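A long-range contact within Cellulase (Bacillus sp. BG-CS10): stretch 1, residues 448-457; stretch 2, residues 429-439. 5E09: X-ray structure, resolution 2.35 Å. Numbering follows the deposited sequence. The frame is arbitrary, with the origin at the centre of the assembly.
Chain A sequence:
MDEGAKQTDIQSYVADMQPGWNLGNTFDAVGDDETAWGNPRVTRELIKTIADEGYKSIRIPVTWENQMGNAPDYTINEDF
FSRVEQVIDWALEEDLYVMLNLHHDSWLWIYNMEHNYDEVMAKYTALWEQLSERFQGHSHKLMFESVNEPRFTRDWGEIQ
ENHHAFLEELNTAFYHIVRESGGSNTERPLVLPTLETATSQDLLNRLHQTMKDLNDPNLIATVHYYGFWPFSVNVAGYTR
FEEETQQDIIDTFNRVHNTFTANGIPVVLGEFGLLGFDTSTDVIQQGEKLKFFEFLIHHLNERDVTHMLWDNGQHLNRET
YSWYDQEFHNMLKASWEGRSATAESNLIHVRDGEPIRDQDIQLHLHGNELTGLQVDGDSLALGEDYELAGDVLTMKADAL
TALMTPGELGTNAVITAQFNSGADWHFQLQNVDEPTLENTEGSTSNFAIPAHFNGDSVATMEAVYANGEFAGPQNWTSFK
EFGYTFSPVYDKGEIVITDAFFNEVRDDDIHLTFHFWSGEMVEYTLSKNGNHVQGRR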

# COMPACT_ATOMS: atom_id res chain seq x y z
N ALA A 448 23.75 -2.15 16.47
CA ALA A 448 23.24 -0.82 16.20
C ALA A 448 24.35 0.22 16.26
O ALA A 448 25.11 0.28 17.22
CB ALA A 448 22.13 -0.46 17.18
N ILE A 449 24.45 1.03 15.21
CA ILE A 449 25.37 2.16 15.16
C ILE A 449 24.79 3.37 15.86
O ILE A 449 23.75 3.88 15.46
CB ILE A 449 25.68 2.54 13.71
CG1 ILE A 449 26.15 1.31 12.93
CG2 ILE A 449 26.69 3.68 13.66
CD1 ILE A 449 26.05 1.46 11.42
N PRO A 450 25.46 3.84 16.93
CA PRO A 450 25.02 5.09 17.56
C PRO A 450 25.04 6.22 16.54
O PRO A 450 26.01 6.39 15.81
CB PRO A 450 26.06 5.31 18.67
CG PRO A 450 26.58 3.94 18.97
CD PRO A 450 26.58 3.21 17.65
N ALA A 451 23.95 6.98 16.48
CA ALA A 451 23.78 7.95 15.42
C ALA A 451 23.36 9.31 15.94
O ALA A 451 22.47 9.43 16.78
CB ALA A 451 22.76 7.45 14.41
N HIS A 452 24.02 10.35 15.44
CA HIS A 452 23.59 11.71 15.66
C HIS A 452 22.94 12.19 14.37
O HIS A 452 23.63 12.64 13.45
CB HIS A 452 24.76 12.61 16.06
CG HIS A 452 25.43 12.20 17.34
ND1 HIS A 452 24.86 12.40 18.58
CD2 HIS A 452 26.62 11.59 17.56
CE1 HIS A 452 25.67 11.93 19.51
NE2 HIS A 452 26.75 11.44 18.92
N PHE A 453 21.62 12.07 14.30
CA PHE A 453 20.89 12.36 13.07
C PHE A 453 20.88 13.86 12.76
O PHE A 453 20.81 14.26 11.59
CB PHE A 453 19.46 11.83 13.17
CG PHE A 453 19.37 10.32 13.17
CD1 PHE A 453 19.61 9.60 12.01
CD2 PHE A 453 19.06 9.63 14.33
CE1 PHE A 453 19.54 8.22 12.01
CE2 PHE A 453 18.98 8.25 14.34
CZ PHE A 453 19.22 7.54 13.18
N ASN A 454 20.94 14.67 13.81
CA ASN A 454 21.04 16.12 13.66
C ASN A 454 19.98 16.73 12.75
O ASN A 454 20.29 17.53 11.87
CB ASN A 454 22.44 16.49 13.15
CG ASN A 454 23.52 16.17 14.15
OD1 ASN A 454 23.27 16.12 15.35
ND2 ASN A 454 24.75 15.95 13.67
N GLY A 455 18.73 16.32 12.94
CA GLY A 455 17.62 16.86 12.17
C GLY A 455 17.49 16.28 10.77
O GLY A 455 16.61 16.69 10.00
N ASP A 456 18.35 15.33 10.42
CA ASP A 456 18.32 14.74 9.09
C ASP A 456 17.62 13.38 9.13
O ASP A 456 17.36 12.84 10.20
CB ASP A 456 19.73 14.62 8.53
CG ASP A 456 19.79 14.78 7.03
OD1 ASP A 456 18.74 14.60 6.37
OD2 ASP A 456 20.89 15.08 6.52
N SER A 457 17.31 12.81 7.96
CA SER A 457 16.64 11.51 7.92
C SER A 457 17.23 10.60 6.85
O SER A 457 17.56 11.04 5.75
CB SER A 457 15.13 11.69 7.70
OG SER A 457 14.84 12.40 6.51
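Stretch 2, residues 429-439: LQNVDEPTLEN

Stretch 2 lies antiparallel along stretch 1 as a short β-pairing, extended by backbone and side-chain hydrogen bonds around a tight turn. Residues 429-432 run as strand, 433-435 form an extended link, and 436-437 resume as strand; Glu438 lies near Pro450, Leu437 near Ala451, Thr436 near His452 and Val432 near Gly455. Thr436 and His452 form the hydrogen-bonded pair: Thr436 N donates to His452 O (2.9 Å) and His452 N to Thr436 O (2.6 Å). Next along, Leu437 faces Ala451 as a non-hydrogen-bonded pair, CA to CA 4.7 Å, with Leu437 CD2 packed 3.7 Å from Ala451 CB; Leu437 CB also lies 3.9 Å from Ile449 CG2. Glu438 N reaches Pro450 O (3.1 Å), while its carboxylate OE2 accepts from His452 NE2 (2.6 Å) at the edge of the imidazole ring. Where stretch 1 leaves its strand in a type I' turn, Phe453 to Asp456, Asp433 N hydrogen-bonds Asn454 O (3.0 Å) and Asn454 ND2 donates to Glu434 O (2.9 Å), tying the turn to the link. Gly455 sits against Val432, CA to CA 4.7 Å; an ideal CB on Gly455 would lie 2.5 Å from Asn431 O, a clash. Gln430 NE2 makes a weak hydrogen bond to Gly455 O (3.3 Å), supplemented by water 1.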

# COMPACT_ATOMS: atom_id res chain seq x y z
N LEU A 429 10.04 22.43 7.64
CA LEU A 429 11.25 23.25 7.66
C LEU A 429 12.28 22.63 8.60
O LEU A 429 12.20 22.80 9.82
CB LEU A 429 10.91 24.69 8.06
CG LEU A 429 12.03 25.72 8.15
CD1 LEU A 429 12.90 25.72 6.90
CD2 LEU A 429 11.45 27.10 8.39
N GLN A 430 13.24 21.91 8.03
CA GLN A 430 14.22 21.17 8.81
C GLN A 430 15.51 21.96 9.04
O GLN A 430 16.22 22.30 8.09
CB GLN A 430 14.57 19.85 8.12
CG GLN A 430 13.40 18.92 7.85
CD GLN A 430 12.71 18.45 9.12
OE1 GLN A 430 11.54 18.78 9.36
NE2 GLN A 430 13.42 17.69 9.94
N ASN A 431 15.82 22.25 10.31
CA ASN A 431 17.14 22.76 10.67
C ASN A 431 18.10 21.59 10.84
O ASN A 431 17.96 20.82 11.78
CB ASN A 431 17.08 23.59 11.96
CG ASN A 431 18.29 24.51 12.13
OD1 ASN A 431 19.05 24.75 11.18
ND2 ASN A 431 18.47 25.04 13.34
N VAL A 432 19.05 21.43 9.93
CA VAL A 432 19.93 20.28 10.02
C VAL A 432 21.38 20.65 10.27
O VAL A 432 21.82 21.77 10.03
CB VAL A 432 19.87 19.42 8.74
CG1 VAL A 432 18.45 18.93 8.50
CG2 VAL A 432 20.38 20.21 7.54
N ASP A 433 22.11 19.67 10.79
CA ASP A 433 23.55 19.67 10.77
C ASP A 433 23.98 18.39 10.07
O ASP A 433 23.16 17.49 9.84
CB ASP A 433 24.12 19.75 12.18
CG ASP A 433 25.29 20.69 12.29
OD1 ASP A 433 26.19 20.63 11.42
OD2 ASP A 433 25.30 21.50 13.24
N GLU A 434 25.26 18.30 9.73
CA GLU A 434 25.77 17.08 9.12
C GLU A 434 25.66 15.91 10.10
O GLU A 434 26.22 15.96 11.19
CB GLU A 434 27.22 17.27 8.70
CG GLU A 434 27.87 16.02 8.15
CD GLU A 434 29.39 16.08 8.22
OE1 GLU A 434 29.93 16.36 9.32
OE2 GLU A 434 30.04 15.87 7.18
N PRO A 435 24.93 14.85 9.69
CA PRO A 435 24.74 13.68 10.56
C PRO A 435 26.06 12.97 10.89
O PRO A 435 26.99 12.98 10.09
CB PRO A 435 23.80 12.77 9.75
CG PRO A 435 23.96 13.20 8.34
CD PRO A 435 24.28 14.68 8.38
N THR A 436 26.12 12.35 12.07
CA THR A 436 27.35 11.78 12.61
C THR A 436 27.12 10.38 13.17
O THR A 436 26.13 10.13 13.86
CB THR A 436 27.94 12.70 13.71
OG1 THR A 436 28.25 13.98 13.15
CG2 THR A 436 29.20 12.11 14.32
N LEU A 437 28.04 9.47 12.88
CA LEU A 437 27.99 8.12 13.43
C LEU A 437 29.17 7.86 14.36
O LEU A 437 30.18 8.56 14.30
CB LEU A 437 27.96 7.09 12.31
CG LEU A 437 26.85 7.30 11.29
CD1 LEU A 437 27.04 6.37 10.11
CD2 LEU A 437 25.49 7.11 11.94
N GLU A 438 29.05 6.84 15.20
CA GLU A 438 30.09 6.50 16.16
C GLU A 438 30.60 5.07 16.02
O GLU A 438 29.92 4.20 15.47
CB GLU A 438 29.58 6.72 17.58
CG GLU A 438 29.20 8.15 17.89
CD GLU A 438 28.72 8.34 19.31
OE1 GLU A 438 28.74 7.35 20.08
OE2 GLU A 438 28.31 9.46 19.66
N ASN A 439 31.81 4.83 16.52
CA ASN A 439 32.34 3.48 16.62
C ASN A 439 31.46 2.62 17.52
O ASN A 439 30.83 3.12 18.46
CB ASN A 439 33.77 3.49 17.17
CG ASN A 439 34.71 4.30 16.32
OD1 ASN A 439 34.49 4.45 15.12
ND2 ASN A 439 35.76 4.82 16.93
O HOH W 1 14.99 15.52 8.06
O HOH W 2 27.05 15.56 15.73